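Local coordinates for protein PTS system, IIA component (Streptococcus pneumoniae serotype 4, PDB 5T3U) that probably relays phosphate, as the mannose-family IIA component of a sugar phosphotransferase system tied to fucose utilization, to its partner IIB protein, at residues R9-A14 with S112-K117; R40-M45 with K58-E63. All blocks are in the same frame, centred on the assembly; numbering follows the deposited sequence.

Interaction 1: R9-A14 with S112-K117; sequences RGILVA and SSYDSK
Arg9 reaches from strand 9-14 into the turn of 112-117 and holds it by its backbone carbonyls. Its CG lies anti to the backbone N (chi1 -164°), and a bend at chi3 carries NE out of the extended course. The guanidinium meets the turn with its edge. NH1 and NH2 both grip Ser116 O end-on, the NH2 bond being the shorter at 2.8 Å and lying in the carbonyl plane; the oxygen in turn sits almost exactly in the guanidinium plane. NH1 also makes a weak, bent bond to Ser113 O, 2.9 Å away, and donates to a water at 2.8 Å that bonds onward to Ser113 OG, whose hydroxyl is also tied to Glu109 O. Ser113 O accepts from Ser116 N as well, closing a type I beta turn, so that Arg9 holds carbonyls from both ends of that turn.

Tyr114 CG stands between the backbone N and the carbonyl carbon (chi1 67°), and its CB comes within 3.6 Å of Arg9 O. Further along, Tyr114 CD2 meets Ile11 CD1 at 4.2 Å, the two side chains crossing at about a right angle. Arg38 makes a cation-pi contact with this ring and a salt bridge with Asp115. Here the loop joining helices 104-112 and 120-129 is fastened to a central strand of the parallel sheet in an alpha/beta sandwich, the fold of mannose-family IIA domains.

Interaction 2: R40-M45 with K58-E63; sequences RTLGLM and KNQVDE
A right-handed beta-alpha-beta crossover, the building unit of this parallel alpha/beta fold, places helix 58-63 against strand 40-44, the two running nearly antiparallel (172°) with their axes 9.7 Å apart. Arg40 and Gln60 carry most of the contact. The Arg40 chain is extended from CG to NE and crosses the Gln60 side chain obliquely, Arg40 CD lying 3.5 Å from Gln60 OE1, before NH1 takes two acceptors. Arg40 NH1 bonds Gln60 OE1 at 3.0 Å, with the donor above the carbonyl plane while the oxygen stays close to the guanidinium plane, the two flat groups being 55° apart.

Gln60 is bent at chi2, which turns CD back from an extended course. The amide is used at both ends: OE1 accepts from Arg40, and Gln60 NE2 makes a long, weak bond to Thr41 O at 3.5 Å. Leu42 CD2 also packs on Gln60 CG at 4.3 Å, and the leucine touches Phe53 and Phe57 of helix 50-65 as well.

Arg40 NE is occupied by Asn36 O, so three groups besides water fix the guanidinium at this largely surface site. The second acceptor of NH1 is Glu63, in a salt bridge whose charges probably strengthen the grip. A water joins Arg40 NH2 to Glu63 OE2, the same carboxylate oxygen that Arg40 NH1 meets in a nearly straight bond (176°) of 2.9 Å from above the carboxylate plane.

How the interactions relate
Interactions 1 and 2 meet along neighbouring parallel strands, 7-16 and 39-44, with their centres about 15 Å apart. Val13 is the join: its N lies 2.8 Å from Arg40 O and its O 2.9 Å from Leu42 N, both probable backbone hydrogen bonds. Leu12 CD1 adds packing, 3.5 Å from Arg40 O. Side chains alternate along strand 9-14, so Ile11 and Val13 face helix 104-112, whereas Leu12 turns to helix 50-65 and touches Gln60 of interaction 2. The two contacts therefore tie elements on opposite faces of one sheet. Strand 7-16 ends at His16, which Leu44 touches; mannose-family IIA proteins generally carry their phosphorylated histidine at this strand end.

Interaction 1: R9-A14 with S112-K117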
loop_
_atom_site.group_PDB
_atom_site.type_symbol
_atom_site.label_atom_id
_atom_site.label_comp_id
_atom_site.label_asym_id
_atom_site.label_seq_id
_atom_site.Cartn_x
_atom_site.Cartn_y
_atom_site.Cartn_z
ATOM N N ARG A 9 -18.989 9.169 6.194
ATOM C CA ARG A 9 -18.071 8.682 5.165
ATOM C C ARG A 9 -17.733 7.219 5.426
ATOM O O ARG A 9 -17.279 6.888 6.514
ATOM C CB ARG A 9 -16.787 9.521 5.243
ATOM C CG ARG A 9 -15.845 9.465 4.066
ATOM C CD ARG A 9 -14.869 10.607 4.110
ATOM N NE ARG A 9 -15.554 11.863 4.360
ATOM C CZ ARG A 9 -15.428 12.571 5.472
ATOM N NH1 ARG A 9 -14.600 12.155 6.428
ATOM N NH2 ARG A 9 -16.129 13.698 5.622
ATOM N N GLY A 10 -17.987 6.366 4.436
ATOM C CA GLY A 10 -17.544 4.963 4.426
ATOM C C GLY A 10 -16.312 4.777 3.540
ATOM O O GLY A 10 -15.959 5.660 2.737
ATOM N N ILE A 11 -15.621 3.658 3.692
ATOM C CA ILE A 11 -14.405 3.465 2.918
ATOM C C ILE A 11 -14.432 2.084 2.349
ATOM O O ILE A 11 -14.601 1.123 3.076
ATOM C CB ILE A 11 -13.100 3.662 3.780
ATOM C CG1 ILE A 11 -13.018 5.069 4.394
ATOM C CG2 ILE A 11 -11.796 3.366 2.942
ATOM C CD1 ILE A 11 -11.933 5.166 5.459
ATOM N N LEU A 12 -14.270 1.969 1.042
ATOM C CA LEU A 12 -14.053 0.655 0.468
ATOM C C LEU A 12 -12.614 0.570 -0.042
ATOM O O LEU A 12 -12.183 1.427 -0.816
ATOM C CB LEU A 12 -15.020 0.397 -0.688
ATOM C CG LEU A 12 -14.828 -0.904 -1.474
ATOM C CD1 LEU A 12 -15.052 -2.182 -0.626
ATOM C CD2 LEU A 12 -15.740 -0.893 -2.671
ATOM N N VAL A 13 -11.885 -0.455 0.384
ATOM C CA VAL A 13 -10.500 -0.617 -0.063
ATOM C C VAL A 13 -10.531 -1.797 -0.998
ATOM O O VAL A 13 -10.891 -2.914 -0.574
ATOM C CB VAL A 13 -9.538 -0.981 1.096
ATOM C CG1 VAL A 13 -8.107 -0.844 0.662
ATOM C CG2 VAL A 13 -9.794 -0.127 2.323
ATOM N N ALA A 14 -10.146 -1.580 -2.253
ATOM C CA ALA A 14 -10.257 -2.652 -3.250
ATOM C C ALA A 14 -8.967 -2.860 -4.028
ATOM O O ALA A 14 -8.309 -1.910 -4.366
ATOM C CB ALA A 14 -11.394 -2.348 -4.216
ATOM N N SER A 112 -9.216 7.649 10.442
ATOM C CA SER A 112 -9.176 8.550 11.608
ATOM C C SER A 112 -10.114 9.736 11.497
ATOM O O SER A 112 -10.538 10.288 12.519
ATOM C CB SER A 112 -7.749 9.066 11.844
ATOM O OG SER A 112 -6.887 7.957 11.987
ATOM N N SER A 113 -10.417 10.141 10.263
ATOM C CA SER A 113 -11.195 11.350 10.008
ATOM C C SER A 113 -12.608 11.065 9.458
ATOM O O SER A 113 -13.317 11.993 9.031
ATOM C CB SER A 113 -10.416 12.290 9.082
ATOM O OG SER A 113 -10.247 11.712 7.790
ATOM N N TYR A 114 -13.042 9.804 9.502
ATOM C CA TYR A 114 -14.310 9.476 8.843
ATOM C C TYR A 114 -15.601 9.941 9.563
ATOM O O TYR A 114 -16.712 9.776 9.036
ATOM C CB TYR A 114 -14.377 8.025 8.371
ATOM C CG TYR A 114 -14.400 6.894 9.398
ATOM C CD1 TYR A 114 -14.650 7.111 10.758
ATOM C CD2 TYR A 114 -14.194 5.580 8.972
ATOM C CE1 TYR A 114 -14.694 6.034 11.660
ATOM C CE2 TYR A 114 -14.218 4.529 9.840
ATOM C CZ TYR A 114 -14.472 4.751 11.184
ATOM O OH TYR A 114 -14.487 3.663 12.027
ATOM N N ASP A 115 -15.445 10.539 10.744
ATOM C CA ASP A 115 -16.585 11.139 11.434
ATOM C C ASP A 115 -16.466 12.649 11.438
ATOM O O ASP A 115 -17.222 13.355 12.120
ATOM C CB ASP A 115 -16.709 10.612 12.871
ATOM C CG ASP A 115 -17.006 9.141 12.914
ATOM O OD1 ASP A 115 -17.874 8.691 12.143
ATOM O OD2 ASP A 115 -16.377 8.430 13.728
ATOM N N SER A 116 -15.531 13.139 10.643
ATOM C CA SER A 116 -15.209 14.545 10.630
ATOM C C SER A 116 -15.389 15.135 9.222
ATOM O O SER A 116 -15.453 14.406 8.228
ATOM C CB SER A 116 -13.778 14.737 11.145
ATOM O OG SER A 116 -13.333 16.060 10.895
ATOM N N LYS A 117 -15.495 16.461 9.155
ATOM C CA LYS A 117 -15.309 17.191 7.895
ATOM C C LYS A 117 -13.866 17.005 7.444
ATOM O O LYS A 117 -12.942 17.022 8.266
ATOM C CB LYS A 117 -15.571 18.696 8.096
ATOM C CG LYS A 117 -16.946 19.183 7.610
ATOM C CD LYS A 117 -17.150 20.675 7.903
ATOM C CE LYS A 117 -18.271 21.273 7.026
ATOM N NZ LYS A 117 -18.268 22.794 7.070
HETATM O O HOH W 1 -12.281 10.506 6.293
#

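Interaction 2: R40-M45 with K58-E63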
loop_
_atom_site.group_PDB
_atom_site.type_symbol
_atom_site.label_atom_id
_atom_site.label_comp_id
_atom_site.label_asym_id
_atom_site.label_seq_id
_atom_site.Cartn_x
_atom_site.Cartn_y
_atom_site.Cartn_z
ATOM N N ARG A 40 -14.934 -1.499 4.390
ATOM C CA ARG A 40 -14.933 -2.831 3.766
ATOM C C ARG A 40 -13.741 -3.011 2.852
ATOM O O ARG A 40 -13.177 -2.035 2.357
ATOM C CB ARG A 40 -16.229 -3.038 2.957
ATOM C CG ARG A 40 -17.450 -3.214 3.872
ATOM C CD ARG A 40 -18.695 -3.552 3.046
ATOM N NE ARG A 40 -19.892 -3.281 3.837
ATOM C CZ ARG A 40 -21.122 -3.656 3.490
ATOM N NH1 ARG A 40 -21.324 -4.341 2.365
ATOM N NH2 ARG A 40 -22.141 -3.364 4.294
ATOM N N THR A 41 -13.383 -4.261 2.591
ATOM C CA THR A 41 -12.385 -4.524 1.570
ATOM C C THR A 41 -12.905 -5.483 0.511
ATOM O O THR A 41 -13.821 -6.264 0.765
ATOM C CB THR A 41 -11.085 -5.115 2.175
ATOM O OG1 THR A 41 -11.332 -6.444 2.642
ATOM C CG2 THR A 41 -10.604 -4.246 3.317
ATOM N N LEU A 42 -12.290 -5.452 -0.664
ATOM C CA LEU A 42 -12.607 -6.441 -1.694
ATOM C C LEU A 42 -11.351 -6.748 -2.487
ATOM O O LEU A 42 -10.687 -5.835 -2.958
ATOM C CB LEU A 42 -13.691 -5.884 -2.627
ATOM C CG LEU A 42 -14.347 -6.837 -3.626
ATOM C CD1 LEU A 42 -15.035 -8.004 -2.870
ATOM C CD2 LEU A 42 -15.388 -6.039 -4.466
ATOM N N GLY A 43 -11.041 -8.036 -2.647
ATOM C CA GLY A 43 -9.920 -8.455 -3.469
ATOM C C GLY A 43 -10.373 -9.249 -4.681
ATOM O O GLY A 43 -11.202 -10.135 -4.558
ATOM N N LEU A 44 -9.824 -8.923 -5.849
ATOM C CA LEU A 44 -10.037 -9.695 -7.047
ATOM C C LEU A 44 -8.966 -10.785 -7.088
ATOM O O LEU A 44 -7.804 -10.521 -7.367
ATOM C CB LEU A 44 -9.988 -8.795 -8.293
ATOM C CG LEU A 44 -9.997 -9.497 -9.667
ATOM C CD1 LEU A 44 -11.179 -10.446 -9.785
ATOM C CD2 LEU A 44 -9.983 -8.477 -10.793
ATOM N N MET A 45 -9.374 -12.009 -6.776
ATOM C CA MET A 45 -8.454 -13.106 -6.554
ATOM C C MET A 45 -8.043 -13.787 -7.864
ATOM O O MET A 45 -8.744 -13.652 -8.884
ATOM C CB MET A 45 -9.057 -14.093 -5.549
ATOM C CG MET A 45 -9.432 -13.431 -4.210
ATOM S SD MET A 45 -8.016 -12.587 -3.430
ATOM C CE MET A 45 -7.061 -13.998 -2.864
ATOM N N LYS A 58 -20.034 -3.400 -6.837
ATOM C CA LYS A 58 -21.186 -2.516 -6.855
ATOM C C LYS A 58 -21.948 -2.630 -5.547
ATOM O O LYS A 58 -22.278 -1.627 -4.936
ATOM C CB LYS A 58 -22.091 -2.821 -8.064
ATOM C CG LYS A 58 -23.392 -1.981 -8.132
ATOM C CD LYS A 58 -24.323 -2.499 -9.267
ATOM C CE LYS A 58 -25.508 -1.545 -9.544
ATOM N NZ LYS A 58 -26.312 -1.279 -8.292
ATOM N N ASN A 59 -22.213 -3.858 -5.123
ATOM C CA ASN A 59 -22.906 -4.133 -3.861
ATOM C C ASN A 59 -22.215 -3.582 -2.622
ATOM O O ASN A 59 -22.881 -3.069 -1.727
ATOM C CB ASN A 59 -23.139 -5.657 -3.704
ATOM C CG ASN A 59 -24.300 -6.171 -4.557
ATOM O OD1 ASN A 59 -25.084 -5.391 -5.116
ATOM N ND2 ASN A 59 -24.420 -7.495 -4.656
ATOM N N GLN A 60 -20.883 -3.685 -2.551
ATOM C CA GLN A 60 -20.123 -3.087 -1.421
ATOM C C GLN A 60 -20.302 -1.571 -1.351
ATOM O O GLN A 60 -20.496 -1.020 -0.251
ATOM C CB GLN A 60 -18.612 -3.410 -1.487
ATOM C CG GLN A 60 -18.254 -4.881 -1.459
ATOM C CD GLN A 60 -18.392 -5.483 -0.087
ATOM O OE1 GLN A 60 -19.508 -5.652 0.421
ATOM N NE2 GLN A 60 -17.241 -5.831 0.538
ATOM N N VAL A 61 -20.236 -0.887 -2.495
ATOM C CA VAL A 61 -20.380 0.579 -2.477
ATOM C C VAL A 61 -21.824 0.987 -2.109
ATOM O O VAL A 61 -22.027 1.863 -1.257
ATOM C CB VAL A 61 -19.949 1.269 -3.785
ATOM C CG1 VAL A 61 -20.262 2.773 -3.732
ATOM C CG2 VAL A 61 -18.456 1.078 -4.072
ATOM N N ASP A 62 -22.813 0.338 -2.740
ATOM C CA ASP A 62 -24.236 0.597 -2.468
ATOM C C ASP A 62 -24.566 0.412 -0.993
ATOM O O ASP A 62 -25.202 1.268 -0.375
ATOM C CB ASP A 62 -25.127 -0.348 -3.294
ATOM C CG ASP A 62 -25.116 -0.030 -4.779
ATOM O OD1 ASP A 62 -24.712 1.088 -5.169
ATOM O OD2 ASP A 62 -25.549 -0.898 -5.573
ATOM N N GLU A 63 -24.125 -0.698 -0.424
ATOM C CA GLU A 63 -24.397 -0.969 0.985
ATOM C C GLU A 63 -23.726 -0.006 1.959
ATOM O O GLU A 63 -24.277 0.325 3.007
ATOM C CB GLU A 63 -24.090 -2.423 1.323
ATOM C CG GLU A 63 -25.153 -3.347 0.748
ATOM C CD GLU A 63 -24.715 -4.795 0.678
ATOM O OE1 GLU A 63 -25.102 -5.457 -0.312
ATOM O OE2 GLU A 63 -23.994 -5.270 1.592
HETATM O O HOH W 2 -24.748 -4.333 4.399
#